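Local coordinates for protein allergen Aed a 2 (PDB 3DXL) that binds and sequesters biogenic amines and leukotrienes of the host response, and so modulates blood feeding by the female mosquito, at residues K202-D207 with S238-K243; S234-P237 with E242-W245; V208-R213 with D265-R270. All blocks are in the same frame, centred on the assembly; numbering follows the deposited sequence. Where two conformers were deposited one is given.

Contact 1 of 3, residues K202-D207 with S238-K243; sequences KDNQLD and SNAKEK
Lys243 reaches across to the backbone carbonyl of Asn204, joining two interhelical loops of the C-terminal odorant-binding (PBP/GOBP) domain. One loop lies between helices 184-196 and 208-217. The other leads into helix 243-253, with Lys243 in its opening turn. The lysine chain is extended at its second torsion and then bends at the third (chi3 82°), which swings CE and NZ onto Asn204 O. The bond from NZ to that oxygen measures 2.7 Å, and the ammonium lies tilted about 30° from the carbonyl plane. The methylenes follow the same oxygen closely, with Lys243 CE only 3.1 Å from Asn204 O, while CD packs against Asn204 CB.

Gln205 comes at the ammonium from another direction. Its CB points away from the partner loop, but a bend at chi2 (-62°) folds the chain back, and the two side chains cross obliquely where OE1 accepts a weak hydrogen bond from NZ. One cationic group is thus held by a backbone and a side-chain oxygen of consecutive residues.

The amide of Asn204 lies against Ala240: ND2 touches the methyl CB at 3.6 Å, and CG rests 3.5 Å from the backbone O of Ala240. These are packing contacts; the hydrogen bond of Asn204 OD1 comes from Lys195 NZ. The loop carrying Ala240 is shaped by an Asx turn, in which Asn239 OD1 accepts from the backbone N of Lys241 at 3.1 Å, the donor standing above the carbonyl plane of the Asn239 amide.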
ATOM      1  N   LYS A 202       0.004   9.358  -4.333  1.00 18.31           N
ATOM      2  CA  LYS A 202      -1.273  10.059  -4.555  1.00 20.37           C
ATOM      3  C   LYS A 202      -1.148  11.390  -5.323  1.00 20.78           C
ATOM      4  O   LYS A 202      -2.065  11.776  -6.052  1.00 21.45           O
ATOM      5  CB  LYS A 202      -2.009  10.276  -3.224  1.00 20.59           C
ATOM      6  CG  LYS A 202      -1.350  11.292  -2.288  1.00 21.40           C
ATOM      7  CD  LYS A 202      -2.218  11.606  -1.073  1.00 22.02           C
ATOM      8  CE  LYS A 202      -1.658  12.779  -0.285  1.00 24.53           C
ATOM      9  NZ  LYS A 202      -2.480  13.106   0.918  1.00 26.27           N
ATOM     10  N   ASP A 203      -0.016  12.073  -5.150  1.00 21.37           N
ATOM     11  CA  ASP A 203       0.264  13.334  -5.843  1.00 22.01           C
ATOM     12  C   ASP A 203       1.087  13.135  -7.113  1.00 21.52           C
ATOM     13  O   ASP A 203       1.820  14.033  -7.540  1.00 21.65           O
ATOM     14  CB  ASP A 203       0.968  14.314  -4.900  1.00 22.67           C
ATOM     15  CG  ASP A 203       0.129  14.665  -3.689  1.00 24.80           C
ATOM     16  OD1 ASP A 203      -1.018  15.139  -3.863  1.00 27.11           O
ATOM     17  OD2 ASP A 203       0.625  14.476  -2.560  1.00 27.44           O
ATOM     18  N   ASN A 204       0.962  11.948  -7.707  1.00 20.75           N
ATOM     19  CA  ASN A 204       1.605  11.626  -8.978  1.00 20.04           C
ATOM     20  C   ASN A 204       3.126  11.761  -8.955  1.00 19.23           C
ATOM     21  O   ASN A 204       3.716  12.167  -9.946  1.00 19.90           O
ATOM     22  CB  ASN A 204       0.995  12.447 -10.132  1.00 20.17           C
ATOM     23  CG  ASN A 204      -0.499  12.224 -10.284  1.00 20.49           C
ATOM     24  OD1 ASN A 204      -0.940  11.123 -10.600  1.00 20.63           O
ATOM     25  ND2 ASN A 204      -1.284  13.274 -10.062  1.00 22.20           N
ATOM     26  N   GLN A 205       3.759  11.399  -7.840  1.00 17.94           N
ATOM     27  CA  GLN A 205       5.226  11.413  -7.774  1.00 17.33           C
ATOM     28  C   GLN A 205       5.813  10.005  -7.770  1.00 16.22           C
ATOM     29  O   GLN A 205       5.268   9.090  -7.150  1.00 15.23           O
ATOM     30  CB  GLN A 205       5.739  12.202  -6.558  1.00 18.00           C
ATOM     31  CG  GLN A 205       5.226  13.654  -6.440  1.00 19.97           C
ATOM     32  CD  GLN A 205       5.620  14.564  -7.605  1.00 22.72           C
ATOM     33  OE1 GLN A 205       6.599  14.317  -8.314  1.00 25.23           O
ATOM     34  NE2 GLN A 205       4.852  15.631  -7.798  1.00 24.80           N
ATOM     35  N   LEU A 206       6.934   9.844  -8.466  1.00 15.43           N
ATOM     36  CA  LEU A 206       7.670   8.588  -8.462  1.00 15.10           C
ATOM     37  C   LEU A 206       8.199   8.268  -7.064  1.00 14.75           C
ATOM     38  O   LEU A 206       8.779   9.140  -6.407  1.00 15.57           O
ATOM     39  CB  LEU A 206       8.847   8.667  -9.438  1.00 15.25           C
ATOM     40  CG  LEU A 206       9.765   7.445  -9.504  1.00 15.47           C
ATOM     41  CD1 LEU A 206       9.034   6.257 -10.117  1.00 15.37           C
ATOM     42  CD2 LEU A 206      11.025   7.786 -10.279  1.00 16.90           C
ATOM     43  N   ASP A 207       8.004   7.026  -6.619  1.00 14.10           N
ATOM     44  CA  ASP A 207       8.632   6.547  -5.389  1.00 13.73           C
ATOM     45  C   ASP A 207       9.682   5.498  -5.738  1.00 13.41           C
ATOM     46  O   ASP A 207       9.384   4.302  -5.839  1.00 12.61           O
ATOM     47  CB  ASP A 207       7.594   5.990  -4.412  1.00 14.23           C
ATOM     48  CG  ASP A 207       8.192   5.644  -3.053  1.00 15.10           C
ATOM     49  OD1 ASP A 207       9.430   5.537  -2.932  1.00 16.84           O
ATOM     50  OD2 ASP A 207       7.410   5.488  -2.097  1.00 18.36           O
ATOM     51  N   SER A 238       4.900  16.785 -18.118  1.00 22.44           N
ATOM     52  CA  SER A 238       4.363  17.834 -17.256  1.00 22.42           C
ATOM     53  C   SER A 238       2.914  17.583 -16.842  1.00 21.88           C
ATOM     54  O   SER A 238       2.502  18.035 -15.778  1.00 22.01           O
ATOM     55  CB  SER A 238       4.512  19.205 -17.920  1.00 22.87           C
ATOM     56  OG  SER A 238       3.869  19.230 -19.182  1.00 24.54           O
ATOM     57  N   ASN A 239       2.149  16.870 -17.671  1.00 21.00           N
ATOM     58  CA  ASN A 239       0.777  16.473 -17.322  1.00 20.29           C
ATOM     59  C   ASN A 239       0.798  15.363 -16.278  1.00 19.58           C
ATOM     60  O   ASN A 239       1.263  14.246 -16.546  1.00 18.49           O
ATOM     61  CB  ASN A 239      -0.002  16.011 -18.561  1.00 20.62           C
ATOM     62  CG  ASN A 239      -1.470  15.667 -18.263  1.00 21.42           C
ATOM     63  OD1 ASN A 239      -1.895  15.546 -17.106  1.00 22.80           O
ATOM     64  ND2 ASN A 239      -2.251  15.503 -19.325  1.00 23.19           N
ATOM     65  N   ALA A 240       0.265  15.678 -15.098  1.00 19.35           N
ATOM     66  CA  ALA A 240       0.271  14.772 -13.948  1.00 19.41           C
ATOM     67  C   ALA A 240      -0.330  13.401 -14.231  1.00 19.68           C
ATOM     68  O   ALA A 240       0.190  12.394 -13.755  1.00 19.42           O
ATOM     69  CB  ALA A 240      -0.436  15.425 -12.758  1.00 19.81           C
ATOM     70  N   LYS A 241      -1.414  13.375 -15.004  1.00 20.33           N
ATOM     71  CA  LYS A 241      -2.169  12.147 -15.261  1.00 21.22           C
ATOM     72  C   LYS A 241      -1.430  11.140 -16.137  1.00 20.55           C
ATOM     73  O   LYS A 241      -1.856   9.992 -16.266  1.00 21.56           O
ATOM     74  CB  LYS A 241      -3.529  12.473 -15.887  1.00 22.02           C
ATOM     75  CG  LYS A 241      -4.560  13.021 -14.914  1.00 24.64           C
ATOM     76  CD  LYS A 241      -5.953  13.014 -15.534  1.00 27.43           C
ATOM     77  CE  LYS A 241      -7.001  13.606 -14.596  1.00 28.21           C
ATOM     78  NZ  LYS A 241      -7.206  12.792 -13.361  1.00 31.36           N
ATOM     79  N   GLU A 242      -0.324  11.568 -16.736  1.00 18.99           N
ATOM     80  CA  GLU A 242       0.449  10.696 -17.615  1.00 18.20           C
ATOM     81  C   GLU A 242       1.725  10.169 -16.985  1.00 15.96           C
ATOM     82  O   GLU A 242       2.451   9.387 -17.612  1.00 15.29           O
ATOM     83  CB  GLU A 242       0.775  11.423 -18.909  1.00 19.06           C
ATOM     84  CG  GLU A 242      -0.434  11.593 -19.804  1.00 22.16           C
ATOM     85  CD  GLU A 242      -0.072  12.083 -21.186  1.00 24.58           C
ATOM     86  OE1 GLU A 242       0.922  12.831 -21.325  1.00 26.81           O
ATOM     87  OE2 GLU A 242      -0.798  11.733 -22.135  1.00 27.65           O
ATOM     88  N   LYS A 243       1.988  10.578 -15.745  1.00 14.65           N
ATOM     89  CA  LYS A 243       3.247  10.219 -15.110  0.50 13.72           C
ATOM     90  C   LYS A 243       3.370   8.717 -14.844  1.00 12.88           C
ATOM     91  O   LYS A 243       4.430   8.150 -15.117  1.00 11.94           O
ATOM     92  CB  LYS A 243       3.513  11.080 -13.868  0.50 13.64           C
ATOM     93  CG  LYS A 243       3.813  12.542 -14.228  0.50 14.65           C
ATOM     94  CD  LYS A 243       3.853  13.463 -13.021  0.50 14.46           C
ATOM     95  CE  LYS A 243       5.185  13.396 -12.322  0.50 15.60           C
ATOM     96  NZ  LYS A 243       5.165  14.121 -11.029  0.50 16.26           N
TER

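Contact 2 of 3, residues S234-P237 with E242-W245; sequences SKEP and EKSW
Glu242 meets Pro237 across the short connection between helices 223-234 and 243-253 of the C-terminal PBP/GOBP domain, a piece of plain structural packing away from the binding sites that can be followed residue by residue into the second helix. The carbonyl O of Glu242 lies 4.1 Å from Pro237 CG, and the CB of Glu242 comes within 4.4 Å of the same Pro237 CG.

Next comes Lys243, which supplies most of the remaining contact. Its CG lies beside the proline, 4.2 Å from Pro237 CG and 3.9 Å from Pro237 O, so that the aliphatic part of the lysine packs on ring and backbone together. Farther out, the chain passes the carboxylate of Glu236, with CE 3.3 Å from Glu236 CD. The ion pair is long, Lys243 NZ standing 3.6 Å from Glu236 OE1, and its attraction is probably modest beside the shorter bond of the same ammonium to Asn204 O. Glu236 gets there with CG anti to the backbone N (chi1 -152°) and an extended chain beyond, which carries the acid group across the lysine. Its second oxygen, OE2, is hydrogen-bonded to the hydroxyl of Tyr247, one turn farther along helix 243-253.

The link after helix 223-234 is thereby folded onto the opening turn of helix 243-253, which is itself packed beside helix 184-196, where Lys187 forms a salt bridge with Glu242 OE2 and Asp191 a hydrogen bond with Ser244 OG.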
ATOM      1  N   SER A 234      14.282  12.585 -15.671  1.00 21.06           N
ATOM      2  CA  SER A 234      14.788  13.748 -16.409  1.00 22.11           C
ATOM      3  C   SER A 234      13.909  14.090 -17.618  1.00 22.53           C
ATOM      4  O   SER A 234      13.962  15.213 -18.128  1.00 22.92           O
ATOM      5  CB  SER A 234      16.250  13.546 -16.828  1.00 22.26           C
ATOM      6  OG  SER A 234      16.360  12.693 -17.955  1.00 23.65           O
ATOM      7  N   LYS A 235      13.095  13.123 -18.048  1.00 22.94           N
ATOM      8  CA  LYS A 235      12.175  13.292 -19.175  1.00 23.53           C
ATOM      9  C   LYS A 235      10.705  13.153 -18.763  1.00 23.39           C
ATOM     10  O   LYS A 235       9.828  12.926 -19.597  1.00 23.37           O
ATOM     11  CB  LYS A 235      12.522  12.307 -20.295  1.00 24.15           C
ATOM     12  CG  LYS A 235      13.762  12.700 -21.093  1.00 25.74           C
ATOM     13  CD  LYS A 235      14.250  11.568 -21.985  1.00 27.65           C
ATOM     14  CE  LYS A 235      15.090  10.571 -21.204  1.00 28.86           C
ATOM     15  NZ  LYS A 235      15.694   9.527 -22.083  1.00 29.39           N
ATOM     16  N   GLU A 236      10.451  13.301 -17.467  1.00 23.08           N
ATOM     17  CA  GLU A 236       9.108  13.263 -16.909  1.00 23.06           C
ATOM     18  C   GLU A 236       8.179  14.239 -17.630  1.00 22.83           C
ATOM     19  O   GLU A 236       8.547  15.402 -17.822  1.00 23.04           O
ATOM     20  CB  GLU A 236       9.192  13.657 -15.439  1.00 23.46           C
ATOM     21  CG  GLU A 236       8.131  13.086 -14.566  1.00 23.05           C
ATOM     22  CD  GLU A 236       8.360  13.449 -13.124  1.00 22.58           C
ATOM     23  OE1 GLU A 236       8.257  14.652 -12.784  1.00 24.52           O
ATOM     24  OE2 GLU A 236       8.632  12.534 -12.323  1.00 20.95           O
ATOM     25  N   PRO A 237       6.972  13.779 -18.024  1.00 22.59           N
ATOM     26  CA  PRO A 237       5.994  14.680 -18.637  1.00 22.52           C
ATOM     27  C   PRO A 237       5.411  15.662 -17.621  1.00 22.51           C
ATOM     28  O   PRO A 237       5.439  15.398 -16.413  1.00 22.61           O
ATOM     29  CB  PRO A 237       4.907  13.729 -19.146  1.00 22.60           C
ATOM     30  CG  PRO A 237       5.005  12.547 -18.252  1.00 22.34           C
ATOM     31  CD  PRO A 237       6.459  12.400 -17.928  1.00 22.66           C
ATOM     32  N   GLU A 242      -0.324  11.568 -16.736  1.00 18.99           N
ATOM     33  CA  GLU A 242       0.449  10.696 -17.615  1.00 18.20           C
ATOM     34  C   GLU A 242       1.725  10.169 -16.985  1.00 15.96           C
ATOM     35  O   GLU A 242       2.451   9.387 -17.612  1.00 15.29           O
ATOM     36  CB  GLU A 242       0.775  11.423 -18.909  1.00 19.06           C
ATOM     37  CG  GLU A 242      -0.434  11.593 -19.804  1.00 22.16           C
ATOM     38  CD  GLU A 242      -0.072  12.083 -21.186  1.00 24.58           C
ATOM     39  OE1 GLU A 242       0.922  12.831 -21.325  1.00 26.81           O
ATOM     40  OE2 GLU A 242      -0.798  11.733 -22.135  1.00 27.65           O
ATOM     41  N   LYS A 243       1.988  10.578 -15.745  1.00 14.65           N
ATOM     42  CA  LYS A 243       3.247  10.219 -15.110  0.50 13.72           C
ATOM     43  C   LYS A 243       3.370   8.717 -14.844  1.00 12.88           C
ATOM     44  O   LYS A 243       4.430   8.150 -15.117  1.00 11.94           O
ATOM     45  CB  LYS A 243       3.513  11.080 -13.868  0.50 13.64           C
ATOM     46  CG  LYS A 243       3.813  12.542 -14.228  0.50 14.65           C
ATOM     47  CD  LYS A 243       3.853  13.463 -13.021  0.50 14.46           C
ATOM     48  CE  LYS A 243       5.185  13.396 -12.322  0.50 15.60           C
ATOM     49  NZ  LYS A 243       5.165  14.121 -11.029  0.50 16.26           N
ATOM     50  N   SER A 244       2.304   8.076 -14.352  1.00 11.92           N
ATOM     51  CA  SER A 244       2.323   6.619 -14.130  1.00 11.41           C
ATOM     52  C   SER A 244       2.674   5.874 -15.414  1.00 10.77           C
ATOM     53  O   SER A 244       3.579   5.035 -15.442  1.00 10.76           O
ATOM     54  CB  SER A 244       0.974   6.113 -13.618  1.00 10.87           C
ATOM     55  OG  SER A 244       0.767   6.485 -12.266  1.00 11.87           O
ATOM     56  N   TRP A 245       1.953   6.203 -16.480  1.00 10.79           N
ATOM     57  CA  TRP A 245       2.181   5.575 -17.777  1.00 11.40           C
ATOM     58  C   TRP A 245       3.598   5.848 -18.288  1.00 11.26           C
ATOM     59  O   TRP A 245       4.264   4.943 -18.799  1.00 11.71           O
ATOM     60  CB  TRP A 245       1.128   6.070 -18.763  1.00 12.39           C
ATOM     61  CG  TRP A 245       1.323   5.580 -20.172  1.00 12.66           C
ATOM     62  CD1 TRP A 245       0.915   4.381 -20.691  1.00 13.06           C
ATOM     63  CD2 TRP A 245       1.966   6.288 -21.244  1.00 12.99           C
ATOM     64  NE1 TRP A 245       1.264   4.302 -22.027  1.00 13.19           N
ATOM     65  CE2 TRP A 245       1.920   5.450 -22.386  1.00 13.63           C
ATOM     66  CE3 TRP A 245       2.587   7.539 -21.351  1.00 14.25           C
ATOM     67  CZ2 TRP A 245       2.450   5.835 -23.627  1.00 14.23           C
ATOM     68  CZ3 TRP A 245       3.128   7.915 -22.582  1.00 14.29           C
ATOM     69  CH2 TRP A 245       3.051   7.066 -23.702  1.00 14.39           C
TER

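Contact 3 of 3, residues V208-R213 with D265-R270; sequences VEEVKR and DYREVR
Glu210 and Arg267 form a buried salt bridge between helices 208-217 and 257-271. A single carboxylate oxygen receives both terminal nitrogens: Arg267 NH1 donates to Glu210 OE2 at 2.8 Å, and NH2 adds a weak bond of 3.1 Å to the same oxygen. OE2 uses its anti lone pair for NH1, and the carboxylate and guanidinium planes stand 61° apart, which differs from the coplanar two-oxygen pairing. Each side chain bends at chi2, and they cross at about a right angle. Arg15 of helix 6-20 also bridges to this OE2, while Asp214 pairs with Arg267 NH1, so the charges are shared in a network that probably favours the ionised forms.

Farther out, Arg213 and Arg270 bring like charges together, their NH1 atoms 4.3 Å apart. A water between them accepts from both, at 2.8 Å from Arg213 NH1 and 2.9 Å from Arg270 NH1, and lies over one face of the Arg267 guanidinium, offset toward its rim. Arg213 NH2 forms a salt bridge with Asp19 and Arg270 NH2 one with Asp214. Arg270 lays NE over one face of the Tyr266 ring, again toward the rim.

Helix 257-271 carries Asp265 and Glu268 of the noradrenaline site, while its arginines meet helix 208-217, with helix 6-20 of the N-terminal domain against Arg267 and helix 223-234 packed on Val208 and Val211.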
ATOM      1  N   VAL A 208      10.918   5.962  -5.918  1.00 13.53           N
ATOM      2  CA  VAL A 208      12.017   5.097  -6.339  1.00 14.34           C
ATOM      3  C   VAL A 208      12.239   3.955  -5.347  1.00 13.54           C
ATOM      4  O   VAL A 208      12.544   2.830  -5.743  1.00 12.86           O
ATOM      5  CB  VAL A 208      13.341   5.895  -6.536  1.00 14.99           C
ATOM      6  CG1 VAL A 208      14.508   4.965  -6.844  1.00 16.49           C
ATOM      7  CG2 VAL A 208      13.200   6.925  -7.639  1.00 17.11           C
ATOM      8  N   GLU A 209      12.086   4.248  -4.055  1.00 13.10           N
ATOM      9  CA  GLU A 209      12.319   3.237  -3.034  1.00 12.84           C
ATOM     10  C   GLU A 209      11.337   2.066  -3.128  1.00 11.51           C
ATOM     11  O   GLU A 209      11.713   0.932  -2.858  1.00 11.70           O
ATOM     12  CB  GLU A 209      12.332   3.850  -1.630  1.00 13.77           C
ATOM     13  CG  GLU A 209      13.526   4.782  -1.362  1.00 16.73           C
ATOM     14  CD  GLU A 209      14.879   4.146  -1.673  1.00 19.46           C
ATOM     15  OE1 GLU A 209      15.077   2.949  -1.365  1.00 22.03           O
ATOM     16  OE2 GLU A 209      15.756   4.856  -2.216  1.00 22.94           O
ATOM     17  N   GLU A 210      10.095   2.338  -3.517  1.00 11.15           N
ATOM     18  CA  GLU A 210       9.137   1.245  -3.692  1.00 11.13           C
ATOM     19  C   GLU A 210       9.524   0.325  -4.861  1.00 10.80           C
ATOM     20  O   GLU A 210       9.420  -0.895  -4.751  1.00 10.98           O
ATOM     21  CB  GLU A 210       7.724   1.786  -3.869  1.00 10.93           C
ATOM     22  CG  GLU A 210       6.615   0.715  -3.837  1.00 10.32           C
ATOM     23  CD  GLU A 210       6.359   0.071  -2.469  1.00 10.58           C
ATOM     24  OE1 GLU A 210       6.764   0.624  -1.419  1.00 10.68           O
ATOM     25  OE2 GLU A 210       5.721  -1.000  -2.455  1.00 11.45           O
ATOM     26  N   VAL A 211       9.996   0.916  -5.965  1.00 10.55           N
ATOM     27  CA  VAL A 211      10.434   0.120  -7.121  1.00 11.12           C
ATOM     28  C   VAL A 211      11.649  -0.715  -6.722  1.00 11.29           C
ATOM     29  O   VAL A 211      11.741  -1.904  -7.025  1.00 11.20           O
ATOM     30  CB  VAL A 211      10.768   0.986  -8.347  1.00 11.60           C
ATOM     31  CG1 VAL A 211      10.945   0.102  -9.563  1.00 12.43           C
ATOM     32  CG2 VAL A 211       9.671   1.992  -8.608  1.00 11.69           C
ATOM     33  N   LYS A 212      12.568  -0.085  -5.995  1.00 11.34           N
ATOM     34  CA  LYS A 212      13.761  -0.778  -5.520  1.00 11.61           C
ATOM     35  C   LYS A 212      13.421  -1.953  -4.618  1.00 10.98           C
ATOM     36  O   LYS A 212      14.044  -3.004  -4.699  1.00 11.29           O
ATOM     37  CB  LYS A 212      14.700   0.179  -4.785  1.00 11.87           C
ATOM     38  CG  LYS A 212      15.421   1.147  -5.713  1.00 13.83           C
ATOM     39  CD  LYS A 212      16.144   2.246  -4.936  1.00 16.64           C
ATOM     40  CE  LYS A 212      17.232   1.675  -4.049  1.00 18.91           C
ATOM     41  NZ  LYS A 212      17.968   2.754  -3.319  1.00 20.97           N
ATOM     42  N   ARG A 213      12.429  -1.757  -3.742  1.00 10.94           N
ATOM     43  CA  ARG A 213      11.975  -2.788  -2.830  1.00 11.30           C
ATOM     44  C   ARG A 213      11.620  -4.053  -3.612  1.00 10.35           C
ATOM     45  O   ARG A 213      11.999  -5.152  -3.238  1.00 10.93           O
ATOM     46  CB  ARG A 213      10.759  -2.279  -2.045  1.00 11.35           C
ATOM     47  CG  ARG A 213      10.279  -3.198  -0.940  1.00 11.59           C
ATOM     48  CD  ARG A 213       9.041  -2.628  -0.250  1.00 12.54           C
ATOM     49  NE  ARG A 213       8.914  -3.160   1.113  1.00 14.51           N
ATOM     50  CZ  ARG A 213       8.350  -4.323   1.422  1.00 14.25           C
ATOM     51  NH1 ARG A 213       7.820  -5.087   0.473  1.00 14.47           N
ATOM     52  NH2 ARG A 213       8.295  -4.726   2.683  1.00 13.35           N
ATOM     53  N   ASP A 265       6.060  -8.768 -12.003  1.00  8.52           N
ATOM     54  CA  ASP A 265       5.309 -10.020 -11.941  1.00  8.60           C
ATOM     55  C   ASP A 265       5.195 -10.518 -10.503  1.00  8.16           C
ATOM     56  O   ASP A 265       4.125 -10.934 -10.053  1.00  8.25           O
ATOM     57  CB  ASP A 265       5.970 -11.129 -12.776  1.00  9.36           C
ATOM     58  CG  ASP A 265       5.739 -10.985 -14.273  1.00 11.14           C
ATOM     59  OD1 ASP A 265       4.971 -10.113 -14.727  1.00 10.68           O
ATOM     60  OD2 ASP A 265       6.365 -11.782 -14.995  1.00 14.91           O
ATOM     61  N   TYR A 266       6.303 -10.499  -9.768  1.00  8.05           N
ATOM     62  CA  TYR A 266       6.261 -10.987  -8.390  1.00  8.30           C
ATOM     63  C   TYR A 266       5.440 -10.053  -7.491  1.00  8.15           C
ATOM     64  O   TYR A 266       4.722 -10.517  -6.595  1.00  8.71           O
ATOM     65  CB  TYR A 266       7.668 -11.182  -7.835  1.00  9.27           C
ATOM     66  CG  TYR A 266       7.740 -11.893  -6.493  1.00  8.91           C
ATOM     67  CD1 TYR A 266       6.953 -13.015  -6.221  1.00  9.83           C
ATOM     68  CD2 TYR A 266       8.632 -11.458  -5.507  1.00  9.79           C
ATOM     69  CE1 TYR A 266       7.043 -13.669  -4.996  1.00 10.53           C
ATOM     70  CE2 TYR A 266       8.729 -12.117  -4.288  1.00 10.25           C
ATOM     71  CZ  TYR A 266       7.936 -13.217  -4.044  1.00 11.07           C
ATOM     72  OH  TYR A 266       8.029 -13.887  -2.850  1.00 12.06           O
ATOM     73  N   ARG A 267       5.505  -8.752  -7.760  1.00  7.94           N
ATOM     74  CA  ARG A 267       4.646  -7.815  -7.046  1.00  8.31           C
ATOM     75  C   ARG A 267       3.174  -8.127  -7.282  1.00  7.84           C
ATOM     76  O   ARG A 267       2.376  -8.062  -6.337  1.00  8.46           O
ATOM     77  CB  ARG A 267       4.968  -6.366  -7.405  1.00  8.31           C
ATOM     78  CG  ARG A 267       4.106  -5.340  -6.645  1.00  8.54           C
ATOM     79  CD  ARG A 267       4.199  -5.525  -5.130  1.00  8.85           C
ATOM     80  NE  ARG A 267       3.442  -4.543  -4.357  1.00  8.75           N
ATOM     81  CZ  ARG A 267       3.904  -3.350  -3.998  1.00  8.97           C
ATOM     82  NH1 ARG A 267       5.117  -2.946  -4.381  1.00  9.37           N
ATOM     83  NH2 ARG A 267       3.154  -2.557  -3.234  1.00  8.84           N
ATOM     84  N   GLU A 268       2.798  -8.462  -8.518  1.00  8.33           N
ATOM     85  CA  GLU A 268       1.401  -8.818  -8.775  1.00  8.34           C
ATOM     86  C   GLU A 268       0.976 -10.003  -7.902  1.00  8.35           C
ATOM     87  O   GLU A 268      -0.117 -10.002  -7.324  1.00  8.45           O
ATOM     88  CB  GLU A 268       1.169  -9.133 -10.257  1.00  8.91           C
ATOM     89  CG  GLU A 268      -0.309  -9.391 -10.622  1.00  9.54           C
ATOM     90  CD  GLU A 268      -0.809 -10.813 -10.330  1.00 10.31           C
ATOM     91  OE1 GLU A 268      -0.009 -11.768 -10.413  1.00 11.37           O
ATOM     92  OE2 GLU A 268      -2.015 -10.971 -10.025  1.00 10.83           O
ATOM     93  N   VAL A 269       1.831 -11.016  -7.819  1.00  8.35           N
ATOM     94  CA  VAL A 269       1.557 -12.193  -7.008  1.00  8.96           C
ATOM     95  C   VAL A 269       1.352 -11.798  -5.544  1.00  8.89           C
ATOM     96  O   VAL A 269       0.373 -12.198  -4.897  1.00  9.19           O
ATOM     97  CB  VAL A 269       2.689 -13.240  -7.138  1.00  9.43           C
ATOM     98  CG1 VAL A 269       2.521 -14.360  -6.115  1.00 10.65           C
ATOM     99  CG2 VAL A 269       2.705 -13.828  -8.548  1.00 10.74           C
ATOM    100  N   ARG A 270       2.263 -10.988  -5.015  1.00  8.92           N
ATOM    101  CA  ARG A 270       2.185 -10.587  -3.618  1.00  9.15           C
ATOM    102  C   ARG A 270       1.003  -9.650  -3.359  1.00  8.67           C
ATOM    103  O   ARG A 270       0.477  -9.613  -2.235  1.00  9.55           O
ATOM    104  CB  ARG A 270       3.514  -9.992  -3.159  1.00  8.91           C
ATOM    105  CG  ARG A 270       4.613 -11.046  -3.114  1.00  9.86           C
ATOM    106  CD  ARG A 270       5.921 -10.530  -2.557  1.00 10.80           C
ATOM    107  NE  ARG A 270       6.587  -9.677  -3.534  1.00 11.19           N
ATOM    108  CZ  ARG A 270       6.650  -8.348  -3.460  1.00 11.15           C
ATOM    109  NH1 ARG A 270       6.095  -7.701  -2.437  1.00 12.37           N
ATOM    110  NH2 ARG A 270       7.265  -7.658  -4.416  1.00 11.83           N
TER
HETATM  111  O   HOH W   1       6.740  -4.892  -2.109  1.00 13.72           O

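In the fold
Contacts 1 and 2 are partly buried, nearer the surface than contact 3, and share the start of helix 243-253: Lys243 serves both, its ammonium tied chiefly to a backbone carbonyl in contact 1 and only loosely to a carboxylate in contact 2, where the lysine also packs on a proline. Their centres lie about 7 Å apart. Contact 3 is buried, its centre about 11 Å from the centre of the chain, and joins two helices through one short salt bridge and a water shared by two arginines. Residues 202-207 run directly into helix 208-217, so contacts 1 and 3 hold successive parts of the chain. Contact 3 reaches helix 6-20 of the N-terminal domain and includes residues of the amine site.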